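Response regulator receiver domain protein (CheY-like) (Methylobacillus flagellatus KT, PDB 3I42) probably acts as a CheY-like receiver domain of a two-component system, relaying a signal through phosphorylation. Local coordinates at residues L7-Y12 against D31-G36; K20-M25 against K105-A110; S35-L40 against L57-G62; S61-V66 against K93-L98; V81-F86 against F101-P106. One frame throughout, in Å; residues are numbered along the deposited sequence.

Interaction 1 (L7-Y12 against D31-G36); sequences LIVEDY and DYVMSG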
# COMPACT_ATOMS: atom_id res chain seq x y z
N LEU A 7 5.85 -18.82 -1.28
CA LEU A 7 6.71 -18.89 -2.44
C LEU A 7 7.65 -17.71 -2.39
O LEU A 7 7.23 -16.56 -2.22
CB LEU A 7 5.90 -18.89 -3.75
CG LEU A 7 6.71 -18.88 -5.07
CD1 LEU A 7 7.25 -20.24 -5.42
CD2 LEU A 7 5.88 -18.35 -6.25
N ILE A 8 8.92 -18.00 -2.52
CA ILE A 8 9.93 -16.99 -2.57
C ILE A 8 10.45 -16.86 -3.99
O ILE A 8 10.84 -17.85 -4.61
CB ILE A 8 11.11 -17.36 -1.65
CG1 ILE A 8 10.66 -17.43 -0.21
CG2 ILE A 8 12.26 -16.37 -1.81
CD1 ILE A 8 11.60 -18.39 0.62
N VAL A 9 10.48 -15.62 -4.49
CA VAL A 9 11.01 -15.35 -5.83
C VAL A 9 12.26 -14.50 -5.74
O VAL A 9 12.22 -13.29 -5.44
CB VAL A 9 9.96 -14.66 -6.76
CG1 VAL A 9 10.54 -14.50 -8.17
CG2 VAL A 9 8.63 -15.46 -6.79
N GLU A 10 13.38 -15.12 -6.05
CA GLU A 10 14.67 -14.54 -5.72
C GLU A 10 15.70 -15.33 -6.50
O GLU A 10 15.70 -16.58 -6.44
CB GLU A 10 14.91 -14.67 -4.20
CG GLU A 10 16.36 -14.58 -3.75
CD GLU A 10 17.04 -13.31 -4.22
OE1 GLU A 10 16.50 -12.21 -3.97
OE2 GLU A 10 18.14 -13.40 -4.83
N ASP A 11 16.56 -14.63 -7.23
CA ASP A 11 17.50 -15.29 -8.14
C ASP A 11 18.82 -15.78 -7.53
O ASP A 11 19.48 -16.63 -8.14
CB ASP A 11 17.81 -14.43 -9.36
CG ASP A 11 18.26 -13.05 -8.98
OD1 ASP A 11 17.58 -12.40 -8.14
OD2 ASP A 11 19.29 -12.60 -9.55
N TYR A 12 19.19 -15.25 -6.36
CA TYR A 12 20.41 -15.67 -5.69
C TYR A 12 20.16 -16.87 -4.78
O TYR A 12 19.49 -16.75 -3.77
CB TYR A 12 21.03 -14.50 -4.89
CG TYR A 12 22.37 -14.85 -4.25
CD1 TYR A 12 23.26 -15.73 -4.90
CD2 TYR A 12 22.75 -14.31 -3.02
CE1 TYR A 12 24.48 -16.06 -4.32
CE2 TYR A 12 23.98 -14.63 -2.45
CZ TYR A 12 24.83 -15.51 -3.09
OH TYR A 12 26.04 -15.83 -2.53
N ASP A 31 8.80 -22.69 -0.71
CA ASP A 31 9.60 -22.99 -1.90
C ASP A 31 10.19 -21.71 -2.43
O ASP A 31 9.69 -20.61 -2.17
CB ASP A 31 8.76 -23.57 -3.05
CG ASP A 31 7.80 -24.67 -2.60
OD1 ASP A 31 8.09 -25.33 -1.58
OD2 ASP A 31 6.76 -24.87 -3.27
N TYR A 32 11.23 -21.85 -3.22
CA TYR A 32 11.75 -20.71 -3.90
C TYR A 32 11.92 -21.03 -5.38
O TYR A 32 12.15 -22.18 -5.76
CB TYR A 32 13.04 -20.22 -3.26
CG TYR A 32 14.32 -21.04 -3.49
CD1 TYR A 32 15.09 -20.86 -4.64
CD2 TYR A 32 14.78 -21.94 -2.50
CE1 TYR A 32 16.26 -21.60 -4.84
CE2 TYR A 32 15.95 -22.70 -2.69
CZ TYR A 32 16.68 -22.51 -3.86
OH TYR A 32 17.84 -23.22 -4.07
N VAL A 33 11.81 -20.00 -6.21
CA VAL A 33 12.14 -20.11 -7.61
C VAL A 33 13.02 -18.93 -7.90
O VAL A 33 13.04 -17.97 -7.13
CB VAL A 33 10.86 -20.08 -8.49
CG1 VAL A 33 10.11 -21.36 -8.35
CG2 VAL A 33 10.00 -18.90 -8.12
N MET A 34 13.74 -18.97 -9.01
CA MET A 34 14.79 -17.96 -9.26
C MET A 34 14.50 -17.02 -10.44
O MET A 34 15.36 -16.24 -10.85
CB MET A 34 16.17 -18.63 -9.35
CG MET A 34 16.71 -19.19 -8.00
SD MET A 34 18.27 -20.18 -8.11
CE MET A 34 17.62 -21.75 -8.67
N SER A 35 13.28 -17.04 -10.97
CA SER A 35 12.89 -16.16 -12.10
C SER A 35 11.39 -15.93 -12.11
O SER A 35 10.62 -16.73 -11.55
CB SER A 35 13.32 -16.75 -13.45
OG SER A 35 12.65 -17.98 -13.70
N GLY A 36 10.98 -14.85 -12.78
CA GLY A 36 9.56 -14.58 -13.02
C GLY A 36 8.87 -15.74 -13.72
O GLY A 36 7.80 -16.18 -13.28
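V33 supplies the main bump between strands 7-9 and 31-33: its CG2, in the crowded position between backbone N and carbonyl carbon, settles between L7 and V9. The L7 side chain crosses that of V33 at about a right angle, L7 CD1 lying 4.1 Å from V33 CG2, whereas V9 lies alongside V33, CG2 to CG2 at 3.9 Å. D31 shares this face, which packs on helix 36-45. On the reverse face I8 and Y32 meet at their bases, CB to CB at 3.8 Å; Y32 turns its ring away, and M34 CG lies in plane at the ring's edge. The two strands belong to a beta-alpha-beta unit of the receiver fold, running parallel with helix 13-25 as the crossover. Three backbone bonds fix the register: I8 N to D31 O, V33 N to I8 O, and E10 N to V33 O, the last two nearly along the C=O axis. Beyond the strands, M34 CG presses against E10 O at 3.2 Å, and D11 CB nestles against M34 O at 3.4 Å. E10 bends so that its OE2, using the anti lone pair, takes Y12 N at 2.6 Å, while its OE1 lies close to the like-charged D54, the predicted phosphorylation site.

Interaction 2 (K20-M25 against K105-A110); sequences KELLEM and KPIDIA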
# COMPACT_ATOMS: atom_id res chain seq x y z
N LYS A 20 14.23 -18.83 2.98
CA LYS A 20 13.45 -20.04 3.20
C LYS A 20 13.62 -20.62 4.63
O LYS A 20 12.65 -21.12 5.24
CB LYS A 20 13.85 -21.03 2.13
CG LYS A 20 13.23 -22.41 2.22
CD LYS A 20 14.06 -23.28 1.28
CE LYS A 20 13.33 -24.52 0.80
NZ LYS A 20 13.14 -25.51 1.88
N GLU A 21 14.84 -20.55 5.17
CA GLU A 21 15.14 -20.97 6.56
C GLU A 21 14.38 -20.12 7.57
O GLU A 21 13.76 -20.63 8.50
CB GLU A 21 16.62 -20.77 6.86
CG GLU A 21 17.57 -21.81 6.30
CD GLU A 21 18.97 -21.70 6.96
OE1 GLU A 21 19.94 -21.23 6.29
OE2 GLU A 21 19.07 -22.07 8.16
N LEU A 22 14.41 -18.81 7.37
CA LEU A 22 13.71 -17.92 8.26
C LEU A 22 12.22 -18.20 8.29
O LEU A 22 11.63 -18.26 9.38
CB LEU A 22 13.96 -16.47 7.88
CG LEU A 22 15.37 -15.87 7.87
CD1 LEU A 22 15.30 -14.40 7.43
CD2 LEU A 22 16.09 -16.02 9.23
N LEU A 23 11.60 -18.33 7.10
CA LEU A 23 10.16 -18.57 7.01
C LEU A 23 9.83 -19.87 7.75
O LEU A 23 8.83 -19.95 8.48
CB LEU A 23 9.68 -18.66 5.55
CG LEU A 23 9.68 -17.36 4.73
CD1 LEU A 23 9.29 -17.60 3.31
CD2 LEU A 23 8.71 -16.37 5.33
N GLU A 24 10.66 -20.88 7.53
CA GLU A 24 10.47 -22.17 8.19
C GLU A 24 10.59 -22.10 9.72
O GLU A 24 9.78 -22.66 10.44
CB GLU A 24 11.45 -23.18 7.62
CG GLU A 24 11.03 -23.63 6.23
CD GLU A 24 12.03 -24.61 5.62
OE1 GLU A 24 13.21 -24.62 6.05
OE2 GLU A 24 11.62 -25.38 4.71
N MET A 25 11.58 -21.36 10.20
CA MET A 25 11.68 -21.13 11.64
C MET A 25 10.43 -20.46 12.20
O MET A 25 10.15 -20.56 13.40
CB MET A 25 12.88 -20.25 11.94
CG MET A 25 14.21 -20.98 12.03
SD MET A 25 15.47 -19.81 12.60
CE MET A 25 14.50 -18.87 13.72
N LYS A 105 15.39 -5.12 2.40
CA LYS A 105 16.61 -5.90 2.71
C LYS A 105 17.56 -5.12 3.65
O LYS A 105 17.63 -3.89 3.59
CB LYS A 105 17.36 -6.32 1.45
CG LYS A 105 16.61 -7.29 0.59
CD LYS A 105 17.24 -7.30 -0.79
CE LYS A 105 16.24 -7.66 -1.87
NZ LYS A 105 16.85 -7.53 -3.23
N PRO A 106 18.29 -5.84 4.52
CA PRO A 106 18.30 -7.30 4.67
C PRO A 106 17.09 -7.80 5.47
O PRO A 106 16.60 -7.11 6.36
CB PRO A 106 19.58 -7.55 5.43
CG PRO A 106 19.69 -6.36 6.33
CD PRO A 106 19.13 -5.19 5.55
N ILE A 107 16.59 -8.98 5.10
CA ILE A 107 15.42 -9.56 5.76
C ILE A 107 15.82 -10.26 7.06
O ILE A 107 16.87 -10.88 7.16
CB ILE A 107 14.66 -10.57 4.81
CG1 ILE A 107 14.18 -9.90 3.51
CG2 ILE A 107 13.46 -11.19 5.50
CD1 ILE A 107 13.41 -8.59 3.70
N ASP A 108 14.96 -10.17 8.07
CA ASP A 108 15.17 -10.92 9.30
C ASP A 108 13.84 -11.32 9.93
O ASP A 108 12.79 -10.81 9.53
CB ASP A 108 16.09 -10.14 10.27
CG ASP A 108 15.48 -8.82 10.75
OD1 ASP A 108 14.28 -8.57 10.53
OD2 ASP A 108 16.23 -8.04 11.36
N ILE A 109 13.90 -12.22 10.91
CA ILE A 109 12.70 -12.77 11.55
C ILE A 109 11.77 -11.71 12.13
O ILE A 109 10.55 -11.91 12.17
CB ILE A 109 13.10 -13.84 12.59
CG1 ILE A 109 13.08 -15.21 11.93
CG2 ILE A 109 12.17 -13.83 13.82
CD1 ILE A 109 14.26 -16.04 12.27
N ALA A 110 12.33 -10.58 12.57
CA ALA A 110 11.54 -9.53 13.24
C ALA A 110 10.65 -8.79 12.26
O ALA A 110 9.55 -8.34 12.59
CB ALA A 110 12.44 -8.54 13.95
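Helices 13-25 and 109-119, neighbours on one face of the receiver's sheet, meet here where the chain leaves strand 101-104 through a cis peptide bond before P106. L22 points from its helix toward the 105-110 segment, with CG anti to its carbonyl carbon, and forks over the start of the second helix. Its CD1 branch rests on backbone, 3.9 Å from I107 O and 4.0 Å from D108 CA, with I107 CG2 slightly farther off. The other branch, CD2, meets I109 CD1 at 3.5 Å, the two side chains crossing obliquely. M25, one turn on, bends at chi3 and crosses I109 at about a right angle, SD lying 4.0 Å from I109 CD1. An alanine in place of L22 would remove both methyl branches and would probably loosen the packing of helix 13-25 on I107 and I109. D108 caps the first turn of helix 109-119 with its side chain, and L112 of that helix also packs on L22 and I107. Between the segments only apolar groups and backbone meet, so the fit depends on shape and burial, without directional bonds to fix an exact register.

Interaction 3 (S35-L40 against L57-G62); sequences SGTDAL and LPDTSG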
# COMPACT_ATOMS: atom_id res chain seq x y z
N SER A 35 13.28 -17.04 -10.97
CA SER A 35 12.89 -16.16 -12.10
C SER A 35 11.39 -15.93 -12.11
O SER A 35 10.62 -16.73 -11.55
CB SER A 35 13.32 -16.75 -13.45
OG SER A 35 12.65 -17.98 -13.70
N GLY A 36 10.98 -14.85 -12.78
CA GLY A 36 9.56 -14.58 -13.02
C GLY A 36 8.87 -15.74 -13.72
O GLY A 36 7.80 -16.18 -13.28
N THR A 37 9.48 -16.26 -14.79
CA THR A 37 8.91 -17.42 -15.54
C THR A 37 8.62 -18.60 -14.64
O THR A 37 7.54 -19.20 -14.72
CB THR A 37 9.90 -17.95 -16.60
OG1 THR A 37 10.73 -16.89 -17.03
CG2 THR A 37 9.16 -18.54 -17.81
N ASP A 38 9.59 -18.93 -13.78
CA ASP A 38 9.42 -20.07 -12.88
C ASP A 38 8.32 -19.83 -11.87
O ASP A 38 7.54 -20.75 -11.55
CB ASP A 38 10.74 -20.45 -12.23
CG ASP A 38 11.63 -21.26 -13.17
OD1 ASP A 38 11.23 -21.50 -14.34
OD2 ASP A 38 12.72 -21.67 -12.73
N ALA A 39 8.22 -18.57 -11.41
CA ALA A 39 7.13 -18.15 -10.51
C ALA A 39 5.74 -18.37 -11.11
O ALA A 39 4.85 -18.94 -10.47
CB ALA A 39 7.30 -16.70 -10.08
N LEU A 40 5.56 -17.88 -12.34
CA LEU A 40 4.34 -18.16 -13.12
C LEU A 40 4.06 -19.65 -13.23
O LEU A 40 2.96 -20.07 -12.93
CB LEU A 40 4.42 -17.55 -14.52
CG LEU A 40 4.17 -16.04 -14.44
CD1 LEU A 40 4.78 -15.31 -15.64
CD2 LEU A 40 2.68 -15.73 -14.33
N LEU A 57 14.62 -8.72 -10.69
CA LEU A 57 14.68 -10.11 -11.10
C LEU A 57 15.45 -10.25 -12.42
O LEU A 57 15.62 -9.25 -13.12
CB LEU A 57 13.28 -10.69 -11.17
CG LEU A 57 12.63 -11.01 -9.83
CD1 LEU A 57 11.15 -11.29 -10.05
CD2 LEU A 57 13.33 -12.22 -9.17
N PRO A 58 15.95 -11.46 -12.75
CA PRO A 58 16.72 -11.48 -13.98
C PRO A 58 15.85 -11.14 -15.22
O PRO A 58 16.28 -10.33 -16.06
CB PRO A 58 17.25 -12.92 -14.05
CG PRO A 58 16.88 -13.58 -12.73
CD PRO A 58 15.78 -12.80 -12.15
N ASP A 59 14.65 -11.71 -15.30
CA ASP A 59 13.83 -11.65 -16.52
C ASP A 59 12.66 -10.64 -16.49
O ASP A 59 11.82 -10.63 -17.40
CB ASP A 59 13.25 -13.05 -16.83
CG ASP A 59 12.52 -13.67 -15.61
OD1 ASP A 59 12.72 -13.19 -14.45
OD2 ASP A 59 11.76 -14.64 -15.81
N THR A 60 12.59 -9.80 -15.44
CA THR A 60 11.40 -8.98 -15.22
C THR A 60 11.59 -8.09 -14.02
O THR A 60 12.47 -8.35 -13.21
CB THR A 60 10.11 -9.87 -15.01
OG1 THR A 60 8.96 -9.04 -14.84
CG2 THR A 60 10.25 -10.83 -13.76
N SER A 61 10.77 -7.04 -13.90
CA SER A 61 10.70 -6.30 -12.64
C SER A 61 9.74 -7.02 -11.69
O SER A 61 8.91 -7.81 -12.13
CB SER A 61 10.24 -4.84 -12.84
OG SER A 61 8.85 -4.78 -13.10
N GLY A 62 9.89 -6.79 -10.39
CA GLY A 62 8.97 -7.39 -9.42
C GLY A 62 7.57 -6.88 -9.66
O GLY A 62 6.58 -7.63 -9.57
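The carboxylate of D59 grips the first turn of helix 36-45 with both oxygens. OD1 takes G36 N at 2.9 Å and OD2 takes T37 N at 3.0 Å, each through its syn lone pair, so the group straddles two successive N-H groups. OD2 accepts a second bond from T37 OG1 at 2.8 Å, arriving nearly along the C-O axis; three donors thus hold the carboxylate against rotation. T37 turns its hydroxyl beside its own backbone N (chi1 -28°, well off the usual staggered value), which lets N and OG1 converge on one oxygen. S35 CB lies against the same carboxylate, 3.5 Å from D59 OD2. Beside it T60 CG2 sits 3.9 Å from G36 CA; a CB on G36 would clash with that methyl. The arrangement joins a helix N-terminus, with S35 at the N-cap, to the loop that follows the strand carrying D54, the predicted phosphorylation site. Negative charge set against the helix start would probably be stabilised there, favouring the ionised acid. In the second shell, S35 OG accepts D38 N at 3.2 Å and closes the first turn. An alanine in place of S35 would lose this capping bond and would probably loosen the N-H groups offered to D59. On the loop side T60 OG1 bonds to S61 O at 3.0 Å, and L57 N makes a weak bond to T60 O. Farther out, L57 packs on V9 and L65, while P58 lies on D11.

Interaction 4 (S61-V66 against K93-L98); sequences SGLALV and KEACEL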
# COMPACT_ATOMS: atom_id res chain seq x y z
N SER A 61 10.77 -7.04 -13.90
CA SER A 61 10.70 -6.30 -12.64
C SER A 61 9.74 -7.02 -11.69
O SER A 61 8.91 -7.81 -12.13
CB SER A 61 10.24 -4.84 -12.84
OG SER A 61 8.85 -4.78 -13.10
N GLY A 62 9.89 -6.79 -10.39
CA GLY A 62 8.97 -7.39 -9.42
C GLY A 62 7.57 -6.88 -9.66
O GLY A 62 6.58 -7.63 -9.57
N LEU A 63 7.47 -5.60 -9.97
CA LEU A 63 6.19 -4.99 -10.26
C LEU A 63 5.46 -5.60 -11.48
O LEU A 63 4.28 -5.91 -11.39
CB LEU A 63 6.32 -3.47 -10.44
CG LEU A 63 4.93 -2.87 -10.75
CD1 LEU A 63 4.14 -2.66 -9.46
CD2 LEU A 63 5.02 -1.57 -11.59
N ALA A 64 6.15 -5.76 -12.59
CA ALA A 64 5.52 -6.39 -13.75
C ALA A 64 5.15 -7.84 -13.39
O ALA A 64 4.12 -8.35 -13.83
CB ALA A 64 6.46 -6.34 -14.96
N LEU A 65 5.95 -8.51 -12.57
CA LEU A 65 5.60 -9.88 -12.20
C LEU A 65 4.34 -9.98 -11.33
O LEU A 65 3.52 -10.86 -11.54
CB LEU A 65 6.77 -10.62 -11.53
CG LEU A 65 6.46 -12.06 -11.13
CD1 LEU A 65 6.20 -12.97 -12.36
CD2 LEU A 65 7.62 -12.63 -10.34
N VAL A 66 4.18 -9.10 -10.35
CA VAL A 66 3.03 -9.26 -9.45
C VAL A 66 1.70 -9.03 -10.22
O VAL A 66 0.70 -9.68 -9.95
CB VAL A 66 3.14 -8.37 -8.19
CG1 VAL A 66 2.92 -6.95 -8.53
CG2 VAL A 66 2.11 -8.81 -7.13
N LYS A 93 3.65 4.51 -6.84
CA LYS A 93 2.20 4.43 -6.70
C LYS A 93 1.59 3.03 -6.94
O LYS A 93 0.77 2.56 -6.15
CB LYS A 93 1.57 5.44 -7.65
CG LYS A 93 0.09 5.50 -7.56
CD LYS A 93 -0.42 6.57 -8.48
CE LYS A 93 -1.93 6.61 -8.37
NZ LYS A 93 -2.51 5.31 -8.79
N GLU A 94 1.97 2.40 -8.06
CA GLU A 94 1.48 1.07 -8.45
C GLU A 94 1.99 -0.04 -7.51
O GLU A 94 1.27 -0.98 -7.23
CB GLU A 94 1.85 0.74 -9.90
CG GLU A 94 0.81 1.18 -10.95
CD GLU A 94 0.74 0.22 -12.16
OE1 GLU A 94 1.81 0.05 -12.83
OE2 GLU A 94 -0.36 -0.35 -12.42
N ALA A 95 3.22 0.09 -7.04
CA ALA A 95 3.78 -0.86 -6.06
C ALA A 95 3.01 -0.82 -4.74
O ALA A 95 2.64 -1.85 -4.20
CB ALA A 95 5.27 -0.61 -5.85
N CYS A 96 2.77 0.38 -4.23
CA CYS A 96 1.84 0.57 -3.11
C CYS A 96 0.49 -0.12 -3.35
O CYS A 96 -0.05 -0.79 -2.46
CB CYS A 96 1.64 2.06 -2.85
SG CYS A 96 3.09 2.92 -2.19
N GLU A 97 -0.03 -0.02 -4.57
CA GLU A 97 -1.36 -0.56 -4.85
C GLU A 97 -1.39 -2.07 -5.01
O GLU A 97 -2.33 -2.71 -4.56
CB GLU A 97 -1.98 0.14 -6.06
CG GLU A 97 -2.20 1.63 -5.81
CD GLU A 97 -2.65 2.38 -7.03
OE1 GLU A 97 -2.32 1.92 -8.14
OE2 GLU A 97 -3.33 3.43 -6.89
N LEU A 98 -0.36 -2.62 -5.64
CA LEU A 98 -0.37 -4.04 -6.05
C LEU A 98 0.27 -5.04 -5.09
O LEU A 98 0.07 -6.25 -5.22
CB LEU A 98 0.30 -4.17 -7.41
CG LEU A 98 -0.45 -3.65 -8.63
CD1 LEU A 98 0.55 -3.19 -9.66
CD2 LEU A 98 -1.37 -4.73 -9.18
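L63 stands with CG anti to its backbone N (chi1 180°), which sends both methyls across to helix 93-98. CD1 reaches deepest: it meets L98 CD1 at 3.6 Å and lies 3.8 Å from A95 N, with A95 CB just beyond. CD2 lies instead beside the head of E94, 3.8 Å from OE1. E94 crosses L63 at about a right angle, its chain bent at chi2; its carboxylate has its strong partner in K67, one turn along helix 62-71 from L63, with which OE1 forms a salt bridge. These are neighbouring helices on one face of the doubly wound alpha/beta receiver fold, their short axes 10.4 Å apart and inclined by 41°. Nearer the end of helix 93-98, V66 holds CG1 in the crowded position between N and carbonyl carbon (chi1 72°), which aims that methyl at L98 CB, 4.0 Å away. CG2, anti to the backbone N, lies 3.8 Å from L98 O, an oxygen that accepts a bond from R70. L98 keeps CG anti to its carbonyl carbon, and its side chain crosses that of L63 at about a right angle. S61 OG caps helix 62-71 by accepting A64 N at 2.9 Å. On another side of helix 93-98, which carries a K93-E97 salt bridge, C96 is joined by a disulfide to C96 of the second subunit.

Interaction 5 (V81-F86 against F101-P106); sequences VAVSGF and FYLEKP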
# COMPACT_ATOMS: atom_id res chain seq x y z
N VAL A 81 4.18 -9.83 -1.31
CA VAL A 81 5.09 -9.02 -0.50
C VAL A 81 6.23 -8.56 -1.39
O VAL A 81 6.86 -9.39 -2.04
CB VAL A 81 5.73 -9.88 0.65
CG1 VAL A 81 6.46 -9.00 1.65
CG2 VAL A 81 4.66 -10.72 1.34
N ALA A 82 6.51 -7.26 -1.41
CA ALA A 82 7.63 -6.69 -2.17
C ALA A 82 8.86 -6.74 -1.30
O ALA A 82 8.82 -6.32 -0.15
CB ALA A 82 7.37 -5.25 -2.52
N VAL A 83 9.97 -7.16 -1.87
CA VAL A 83 11.20 -7.22 -1.12
C VAL A 83 12.19 -6.35 -1.87
O VAL A 83 12.58 -6.68 -2.99
CB VAL A 83 11.71 -8.67 -1.02
CG1 VAL A 83 13.09 -8.72 -0.38
CG2 VAL A 83 10.68 -9.55 -0.27
N SER A 84 12.56 -5.23 -1.27
CA SER A 84 13.37 -4.26 -1.96
C SER A 84 14.60 -3.91 -1.17
O SER A 84 14.57 -3.90 0.06
CB SER A 84 12.57 -2.99 -2.17
OG SER A 84 13.37 -2.01 -2.86
N GLY A 85 15.68 -3.57 -1.87
CA GLY A 85 16.82 -2.92 -1.22
C GLY A 85 16.58 -1.44 -0.93
O GLY A 85 17.22 -0.86 -0.05
N PHE A 86 15.63 -0.83 -1.64
CA PHE A 86 15.50 0.64 -1.62
C PHE A 86 14.16 1.26 -1.14
O PHE A 86 13.09 1.01 -1.68
CB PHE A 86 15.93 1.20 -2.99
CG PHE A 86 17.38 0.96 -3.27
CD1 PHE A 86 17.78 -0.08 -4.10
CD2 PHE A 86 18.36 1.76 -2.66
CE1 PHE A 86 19.14 -0.32 -4.34
CE2 PHE A 86 19.71 1.55 -2.90
CZ PHE A 86 20.11 0.51 -3.73
N PHE A 101 2.18 -6.24 1.34
CA PHE A 101 3.18 -6.00 2.39
C PHE A 101 4.49 -5.69 1.73
O PHE A 101 4.73 -6.01 0.58
CB PHE A 101 3.35 -7.23 3.33
CG PHE A 101 2.06 -7.75 3.91
CD1 PHE A 101 1.54 -7.22 5.08
CD2 PHE A 101 1.38 -8.79 3.29
CE1 PHE A 101 0.34 -7.69 5.59
CE2 PHE A 101 0.18 -9.29 3.82
CZ PHE A 101 -0.34 -8.74 4.95
N TYR A 102 5.37 -5.05 2.48
CA TYR A 102 6.59 -4.54 1.92
C TYR A 102 7.70 -4.84 2.93
O TYR A 102 7.49 -4.66 4.11
CB TYR A 102 6.46 -3.02 1.62
CG TYR A 102 5.08 -2.61 1.09
CD1 TYR A 102 4.82 -2.48 -0.31
CD2 TYR A 102 4.03 -2.36 1.97
CE1 TYR A 102 3.52 -2.09 -0.79
CE2 TYR A 102 2.75 -2.00 1.50
CZ TYR A 102 2.51 -1.87 0.13
OH TYR A 102 1.24 -1.51 -0.26
N LEU A 103 8.83 -5.34 2.43
CA LEU A 103 10.01 -5.70 3.21
C LEU A 103 11.20 -4.97 2.63
O LEU A 103 11.31 -4.79 1.42
CB LEU A 103 10.29 -7.20 3.10
CG LEU A 103 9.46 -8.10 3.99
CD1 LEU A 103 9.72 -9.54 3.62
CD2 LEU A 103 9.83 -7.84 5.46
N GLU A 104 12.11 -4.53 3.48
CA GLU A 104 13.34 -3.92 2.99
C GLU A 104 14.49 -4.85 3.34
O GLU A 104 14.55 -5.35 4.46
CB GLU A 104 13.50 -2.57 3.68
CG GLU A 104 14.37 -1.58 2.97
CD GLU A 104 14.53 -0.31 3.79
OE1 GLU A 104 13.52 0.17 4.35
OE2 GLU A 104 15.66 0.19 3.87
N LYS A 105 15.39 -5.12 2.40
CA LYS A 105 16.61 -5.90 2.71
C LYS A 105 17.56 -5.12 3.65
O LYS A 105 17.63 -3.89 3.59
CB LYS A 105 17.36 -6.32 1.45
CG LYS A 105 16.61 -7.29 0.59
CD LYS A 105 17.24 -7.30 -0.79
CE LYS A 105 16.24 -7.66 -1.87
NZ LYS A 105 16.85 -7.53 -3.23
N PRO A 106 18.29 -5.84 4.52
CA PRO A 106 18.30 -7.30 4.67
C PRO A 106 17.09 -7.80 5.47
O PRO A 106 16.60 -7.11 6.36
CB PRO A 106 19.58 -7.55 5.43
CG PRO A 106 19.69 -6.36 6.33
CD PRO A 106 19.13 -5.19 5.55
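L103 and V83 lie side by side, pointing the same way, and V81 crosses L103 obliquely; between the two valines sits L103 CD1, 3.8 Å from V81 CG1 and 4.0 Å from V83 CG2. Both valines keep CG1 anti to the backbone N, which leaves V83 CG2 for L103 and turns V83 CG1 toward K105. The lysine crosses V83 at about a right angle, its extended chain passing with CE 3.6 Å from V83 CG1. F101 shares the face of L103, where helix 109-119 covers the sheet. On the reverse face A82 abuts Y102, whose OH bonds to C96 O, and S84 OG accepts F86 N at 2.8 Å in an ST turn. Parallel strands 81-84 and 101-104 form this edge of the receiver sheet, held by four backbone bonds. L103 N meets A82 O at 2.8 Å almost on the C=O axis, while K105 N approaches S84 O from above the carbonyl plane. That last bond fixes the root of K105, V83 braces its methylenes, and its NZ forms a salt bridge with D54, the predicted phosphorylation site, consistent with the conserved receiver lysine that pairs with the acceptor aspartate or its phosphoryl group; the ammonium would probably favour negative charge there.

How the interactions relate
Interactions 1 and 5 join strands at the two edges of one parallel sheet: both rely on backbone hydrogen bonds, but interaction 5 is buried while interaction 1 is only partly so. Interaction 2 is an apolar surface contact of helices on one face; it shares K105 and P106 with interaction 5 and touches interaction 1 where I8 meets K20 and L23. Interactions 3 and 4 lie toward the other face and share S61 and G62, the first a polar surface grip, the second a mostly apolar, partly buried helix pair. L65, from interaction 4, packs against residues of interactions 1 and 3. Interactions 4 and 5, linked by C96 and Y102, both touch the second subunit.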